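Local structure of Lin1944 protein (Listeria innocua, 3D7L) at residues I150-T154 against S189-A193; L112-M118 against N132-T136. The protein is of unestablished function but belongs to the short-chain dehydrogenase/reductase family and is therefore probably an oxidoreductase. All coordinates share one frame. Residue numbers count along the deposited sequence, not the author numbering.

In the fold
Running from the N terminus, the chain lays down strand 108-113, turns through 114-118 and enters helix 126-142; contact 2 closes this short loop by bringing 112-118 against 132-136. After the helix the chain returns to the sheet as strand 151-157, beside strand 108-113, completing a beta-alpha-beta unit. Contact 1 opens there and closes a later, longer loop when the end of helix 179-191 reaches 150-154. The two contacts therefore follow in series, neither enclosing nor crossing the other. Their centres lie 16 Å apart, yet they touch: Thr154 packs on Leu112, Thr114 and Val135, and Asn153 O lies 3.1 Å from Leu112 N, a probable hydrogen bond between the neighbouring strands.

Contact 1: I150-T154 against S189-A193; sequences IRINT and SVFGA
The guanidinium of Arg151 hydrogen-bonds to backbone carbonyls at the C-terminal end of helix 179-191. Arg151 NH1 donates to Ser189 O at 2.9 Å and Arg151 NH2 reaches the same oxygen at 3.2 Å, while a weak bond runs from Arg151 NH2 to Val190 O (3.1 Å). Arginine suits this place because its several N-H groups can serve carbonyls left without helical donors where Gly192 abandons helical angles (phi/psi -76/-167). The side chain gets there with chi1 to chi3 of m, t, m. A second polar link joins Asn153 ND2 to Ser189 OG at 3.1 Å, with Asn153 in an m rotamer and Ser189 at t; Asn153 OD1 accepts from Glu197 N, and Ser189 OG also bonds Thr111 OG1. In the Rossmann-type fold of this family, the contact sets the last turn of a helix against one side of the central parallel sheet. Residues 151-154 are extended, so Arg151 and Asn153 direct their CA-to-CB bonds toward the helix, whereas Ile152 and Thr154 point away, packing on helix 126-142. The register pairs Asn153 with Ser189 (CA to CA 6.3 Å) and Arg151 with Ala193 (7.6 Å). Gly192 O and Ala193 CA lie over one face of the guanidinium, and Arg151 CD comes within 3.4 Å of Ala193 O; Val190 turns away, onto Met4 and Thr111.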
ATOM      1  N   ILE D 150       4.114  -0.671  22.771  1.00 27.62           N
ATOM      2  CA  ILE D 150       4.507  -1.504  21.657  1.00 28.24           C
ATOM      3  C   ILE D 150       5.002  -0.663  20.478  1.00 28.23           C
ATOM      4  O   ILE D 150       4.441   0.395  20.185  1.00 28.89           O
ATOM      5  CB  ILE D 150       3.360  -2.433  21.246  1.00 27.94           C
ATOM      6  CG1 ILE D 150       3.209  -3.577  22.278  1.00 27.85           C
ATOM      7  CG2 ILE D 150       3.601  -3.003  19.865  1.00 29.44           C
ATOM      8  CD1 ILE D 150       1.797  -4.170  22.390  1.00 24.22           C
ATOM      9  N   ARG D 151       6.077  -1.121  19.832  1.00 27.75           N
ATOM     10  CA  ARG D 151       6.667  -0.400  18.686  1.00 26.72           C
ATOM     11  C   ARG D 151       6.465  -1.160  17.390  1.00 26.70           C
ATOM     12  O   ARG D 151       6.253  -2.385  17.397  1.00 26.19           O
ATOM     13  CB  ARG D 151       8.157  -0.119  18.922  1.00 26.56           C
ATOM     14  CG  ARG D 151       8.460   0.566  20.284  1.00 24.49           C
ATOM     15  CD  ARG D 151       9.983   0.724  20.530  1.00 25.49           C
ATOM     16  NE  ARG D 151      10.594  -0.576  20.741  1.00 24.44           N
ATOM     17  CZ  ARG D 151      11.328  -1.253  19.853  1.00 26.05           C
ATOM     18  NH1 ARG D 151      11.626  -0.752  18.665  1.00 26.18           N
ATOM     19  NH2 ARG D 151      11.806  -2.436  20.186  1.00 25.47           N
ATOM     20  N   ILE D 152       6.506  -0.437  16.270  1.00 26.94           N
ATOM     21  CA  ILE D 152       6.401  -1.083  14.955  1.00 26.51           C
ATOM     22  C   ILE D 152       7.236  -0.338  13.912  1.00 26.86           C
ATOM     23  O   ILE D 152       7.069   0.875  13.709  1.00 26.59           O
ATOM     24  CB  ILE D 152       4.902  -1.255  14.488  1.00 26.87           C
ATOM     25  CG1 ILE D 152       4.836  -1.818  13.057  1.00 25.39           C
ATOM     26  CG2 ILE D 152       4.131   0.110  14.554  1.00 27.33           C
ATOM     27  CD1 ILE D 152       3.472  -2.420  12.702  1.00 24.68           C
ATOM     28  N   ASN D 153       8.136  -1.073  13.261  1.00 26.71           N
ATOM     29  CA  ASN D 153       8.972  -0.510  12.195  1.00 27.10           C
ATOM     30  C   ASN D 153       8.961  -1.407  10.956  1.00 25.92           C
ATOM     31  O   ASN D 153       8.507  -2.537  11.024  1.00 26.20           O
ATOM     32  CB  ASN D 153      10.433  -0.364  12.657  1.00 26.30           C
ATOM     33  CG  ASN D 153      10.580   0.501  13.890  1.00 28.53           C
ATOM     34  OD1 ASN D 153      10.276   1.696  13.856  1.00 28.41           O
ATOM     35  ND2 ASN D 153      11.081  -0.089  14.983  1.00 29.28           N
ATOM     36  N   THR D 154       9.478  -0.906   9.842  1.00 25.53           N
ATOM     37  CA  THR D 154       9.648  -1.744   8.667  1.00 26.16           C
ATOM     38  C   THR D 154      11.110  -1.730   8.230  1.00 25.99           C
ATOM     39  O   THR D 154      11.836  -0.758   8.481  1.00 26.64           O
ATOM     40  CB  THR D 154       8.740  -1.336   7.473  1.00 25.12           C
ATOM     41  OG1 THR D 154       8.940   0.035   7.147  1.00 28.27           O
ATOM     42  CG2 THR D 154       7.289  -1.561   7.807  1.00 27.27           C
ATOM     43  N   SER D 189      15.498  -2.750  14.840  1.00 27.11           N
ATOM     44  CA  SER D 189      14.070  -2.675  15.164  1.00 26.93           C
ATOM     45  C   SER D 189      13.708  -3.423  16.450  1.00 27.22           C
ATOM     46  O   SER D 189      13.016  -2.870  17.289  1.00 28.61           O
ATOM     47  CB  SER D 189      13.190  -3.150  14.006  1.00 26.58           C
ATOM     48  OG  SER D 189      11.847  -2.979  14.356  1.00 26.93           O
ATOM     49  N   VAL D 190      14.203  -4.643  16.635  1.00 26.15           N
ATOM     50  CA  VAL D 190      13.845  -5.424  17.818  1.00 26.08           C
ATOM     51  C   VAL D 190      14.468  -4.878  19.110  1.00 26.43           C
ATOM     52  O   VAL D 190      13.798  -4.792  20.149  1.00 27.36           O
ATOM     53  CB  VAL D 190      14.194  -6.937  17.624  1.00 26.06           C
ATOM     54  CG1 VAL D 190      14.023  -7.766  18.942  1.00 26.98           C
ATOM     55  CG2 VAL D 190      13.369  -7.531  16.498  1.00 24.03           C
ATOM     56  N   PHE D 191      15.744  -4.508  19.057  1.00 25.77           N
ATOM     57  CA  PHE D 191      16.494  -4.222  20.275  1.00 25.95           C
ATOM     58  C   PHE D 191      16.655  -2.743  20.567  1.00 26.28           C
ATOM     59  O   PHE D 191      16.950  -2.366  21.704  1.00 25.88           O
ATOM     60  CB  PHE D 191      17.853  -4.922  20.227  1.00 26.30           C
ATOM     61  CG  PHE D 191      17.758  -6.404  20.430  1.00 27.41           C
ATOM     62  CD1 PHE D 191      17.606  -6.935  21.712  1.00 28.70           C
ATOM     63  CD2 PHE D 191      17.804  -7.268  19.347  1.00 29.04           C
ATOM     64  CE1 PHE D 191      17.496  -8.319  21.907  1.00 30.44           C
ATOM     65  CE2 PHE D 191      17.718  -8.647  19.531  1.00 28.62           C
ATOM     66  CZ  PHE D 191      17.548  -9.176  20.814  1.00 28.11           C
ATOM     67  N   GLY D 192      16.484  -1.918  19.530  1.00 26.51           N
ATOM     68  CA  GLY D 192      16.412  -0.459  19.684  1.00 27.01           C
ATOM     69  C   GLY D 192      15.060  -0.031  20.251  1.00 27.36           C
ATOM     70  O   GLY D 192      14.292  -0.868  20.750  1.00 28.22           O
ATOM     71  N   ALA D 193      14.767   1.262  20.193  1.00 26.84           N
ATOM     72  CA  ALA D 193      13.587   1.797  20.874  1.00 26.34           C
ATOM     73  C   ALA D 193      12.779   2.752  20.022  1.00 25.89           C
ATOM     74  O   ALA D 193      11.933   3.503  20.552  1.00 25.27           O
ATOM     75  CB  ALA D 193      13.989   2.474  22.195  1.00 26.00           C
TER

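Contact 2: L112-M118 against N132-T136; sequences LTTGIMM and NGAVT
Leu112, near the end of strand 108-113, faces helix 126-142, and its CB packs 3.8 Å from Val135 CG1, an apolar match for a buried interface. Thr113 points away and bonds Ser64 O through OG1. At Thr114 the chain leaves the strand (phi/psi -115/-120) closest to the helix, 4.5 Å from Asn132 CA to CA. In rotamer p, Thr114 rests CG2 3.8 Å from Val135 CG1, while its OG1 is 2.8 Å from a water that donates to Thr136 OG1 (2.7 Å); Thr136 OG1 in turn donates to Asn132 O (2.8 Å). This is the strand-to-helix connection of a beta-alpha-beta unit in a Rossmann-type fold. Gly115 has phi/psi 158/151, and a CB here would hit both the preceding carbonyl oxygen and Asn132 ND2. Asn132, chi1 m, suits the turn through both ends of its amide: ND2 donates weakly to Gly115 O (3.2 Å), and OD1 accepts from Lys89 NZ. Through the 3-10 segment 116-118, Met117 merely skirts Asn132. Selenomethionine Met118, chi1 p, swings back over the helix, its SE 3.5 Å from Asn132 O and 3.2 Å from Thr136 OG1; its side chain also packs on Ala137 of the second subunit.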
ATOM      1  N   LEU D 112       8.241  -5.448  10.089  1.00 26.64           N
ATOM      2  CA  LEU D 112       7.672  -5.967   8.830  1.00 27.88           C
ATOM      3  C   LEU D 112       8.632  -5.764   7.663  1.00 27.93           C
ATOM      4  O   LEU D 112       9.468  -4.876   7.716  1.00 27.64           O
ATOM      5  CB  LEU D 112       6.337  -5.278   8.550  1.00 26.58           C
ATOM      6  CG  LEU D 112       5.014  -5.846   9.075  1.00 30.34           C
ATOM      7  CD1 LEU D 112       5.082  -6.764  10.330  1.00 28.79           C
ATOM      8  CD2 LEU D 112       3.933  -4.723   9.218  1.00 30.09           C
ATOM      9  N   THR D 113       8.528  -6.559   6.602  1.00 28.52           N
ATOM     10  CA  THR D 113       9.493  -6.394   5.491  1.00 29.09           C
ATOM     11  C   THR D 113       8.853  -5.700   4.295  1.00 29.56           C
ATOM     12  O   THR D 113       7.749  -6.043   3.913  1.00 28.86           O
ATOM     13  CB  THR D 113      10.130  -7.738   5.039  1.00 29.65           C
ATOM     14  OG1 THR D 113      10.783  -8.361   6.156  1.00 31.59           O
ATOM     15  CG2 THR D 113      11.150  -7.513   3.922  1.00 28.90           C
ATOM     16  N   THR D 114       9.544  -4.704   3.726  1.00 29.70           N
ATOM     17  CA  THR D 114       9.069  -4.040   2.517  1.00 29.88           C
ATOM     18  C   THR D 114      10.063  -4.336   1.358  1.00 30.01           C
ATOM     19  O   THR D 114      10.280  -5.505   1.020  1.00 29.90           O
ATOM     20  CB  THR D 114       8.844  -2.522   2.767  1.00 30.18           C
ATOM     21  OG1 THR D 114      10.023  -1.966   3.347  1.00 31.44           O
ATOM     22  CG2 THR D 114       7.687  -2.269   3.750  1.00 29.47           C
ATOM     23  N   GLY D 115      10.672  -3.305   0.766  1.00 29.88           N
ATOM     24  CA  GLY D 115      11.616  -3.508  -0.326  1.00 29.88           C
ATOM     25  C   GLY D 115      11.821  -2.290  -1.212  1.00 31.07           C
ATOM     26  O   GLY D 115      10.915  -1.451  -1.376  1.00 31.14           O
ATOM     27  N   ILE D 116      13.025  -2.196  -1.781  1.00 30.60           N
ATOM     28  CA  ILE D 116      13.420  -1.088  -2.648  1.00 30.79           C
ATOM     29  C   ILE D 116      12.489  -0.896  -3.868  1.00 31.80           C
ATOM     30  O   ILE D 116      12.466   0.157  -4.465  1.00 32.26           O
ATOM     31  CB  ILE D 116      14.892  -1.264  -3.141  1.00 30.14           C
ATOM     32  CG1 ILE D 116      15.499   0.086  -3.583  1.00 29.64           C
ATOM     33  CG2 ILE D 116      14.968  -2.363  -4.188  1.00 29.79           C
ATOM     34  CD1 ILE D 116      16.943   0.044  -3.955  1.00 30.51           C
HETATM   35  N   MSE D 117      11.720  -1.904  -4.236  1.00 32.55           N
HETATM   36  CA  MSE D 117      10.909  -1.780  -5.448  1.00 34.94           C
HETATM   37  C   MSE D 117       9.847  -0.683  -5.372  1.00 33.83           C
HETATM   38  O   MSE D 117       9.421  -0.171  -6.405  1.00 34.36           O
HETATM   39  CB  MSE D 117      10.274  -3.104  -5.829  1.00 34.37           C
HETATM   40  CG  MSE D 117      11.225  -3.954  -6.599  1.00 36.97           C
HETATM   41 SE   MSE D 117      10.356  -5.574  -7.188  0.70 40.94          SE
HETATM   42  CE  MSE D 117      10.924  -6.742  -5.772  1.00 37.11           C
HETATM   43  N   MSE D 118       9.423  -0.326  -4.160  1.00 33.03           N
HETATM   44  CA  MSE D 118       8.541   0.833  -3.974  1.00 32.91           C
HETATM   45  C   MSE D 118       9.205   2.201  -4.228  1.00 32.45           C
HETATM   46  O   MSE D 118       8.499   3.184  -4.433  1.00 33.18           O
HETATM   47  CB  MSE D 118       7.938   0.813  -2.573  1.00 32.83           C
HETATM   48  CG  MSE D 118       8.990   1.053  -1.481  1.00 33.88           C
HETATM   49 SE   MSE D 118       8.174   1.277   0.272  0.70 34.14          SE
HETATM   50  CE  MSE D 118       9.774   1.331   1.360  1.00 32.96           C
ATOM     51  N   ASN D 132       4.753  -3.075  -0.835  1.00 28.78           N
ATOM     52  CA  ASN D 132       5.767  -2.381  -0.016  1.00 29.07           C
ATOM     53  C   ASN D 132       5.325  -1.002   0.481  1.00 29.25           C
ATOM     54  O   ASN D 132       5.542  -0.649   1.650  1.00 29.35           O
ATOM     55  CB  ASN D 132       7.110  -2.272  -0.748  1.00 29.04           C
ATOM     56  CG  ASN D 132       7.722  -3.616  -1.035  1.00 30.71           C
ATOM     57  OD1 ASN D 132       7.299  -4.641  -0.472  1.00 31.93           O
ATOM     58  ND2 ASN D 132       8.677  -3.645  -1.959  1.00 28.69           N
ATOM     59  N   GLY D 133       4.722  -0.223  -0.411  1.00 28.68           N
ATOM     60  CA  GLY D 133       4.180   1.079  -0.048  1.00 28.52           C
ATOM     61  C   GLY D 133       3.073   0.958   0.991  1.00 28.48           C
ATOM     62  O   GLY D 133       3.022   1.732   1.955  1.00 28.41           O
ATOM     63  N   ALA D 134       2.211  -0.033   0.804  1.00 27.78           N
ATOM     64  CA  ALA D 134       1.089  -0.264   1.689  1.00 28.23           C
ATOM     65  C   ALA D 134       1.576  -0.583   3.106  1.00 27.53           C
ATOM     66  O   ALA D 134       1.084  -0.031   4.090  1.00 27.27           O
ATOM     67  CB  ALA D 134       0.257  -1.395   1.168  1.00 27.38           C
ATOM     68  N   VAL D 135       2.551  -1.472   3.187  1.00 28.02           N
ATOM     69  CA  VAL D 135       3.070  -1.936   4.479  1.00 27.85           C
ATOM     70  C   VAL D 135       3.838  -0.809   5.193  1.00 27.98           C
ATOM     71  O   VAL D 135       3.731  -0.642   6.437  1.00 27.56           O
ATOM     72  CB  VAL D 135       3.874  -3.262   4.304  1.00 28.68           C
ATOM     73  CG1 VAL D 135       4.633  -3.656   5.589  1.00 27.44           C
ATOM     74  CG2 VAL D 135       2.904  -4.417   3.907  1.00 27.58           C
ATOM     75  N   THR D 136       4.537   0.019   4.408  1.00 27.81           N
ATOM     76  CA  THR D 136       5.341   1.121   4.967  1.00 27.30           C
ATOM     77  C   THR D 136       4.398   2.109   5.651  1.00 27.57           C
ATOM     78  O   THR D 136       4.589   2.462   6.836  1.00 27.67           O
ATOM     79  CB  THR D 136       6.188   1.849   3.884  1.00 27.31           C
ATOM     80  OG1 THR D 136       7.135   0.941   3.301  1.00 28.10           O
ATOM     81  CG2 THR D 136       6.942   3.009   4.460  1.00 25.49           C
TER
HETATM   82  O   HOH W   1       9.414   0.437   4.591  1.00 19.28           O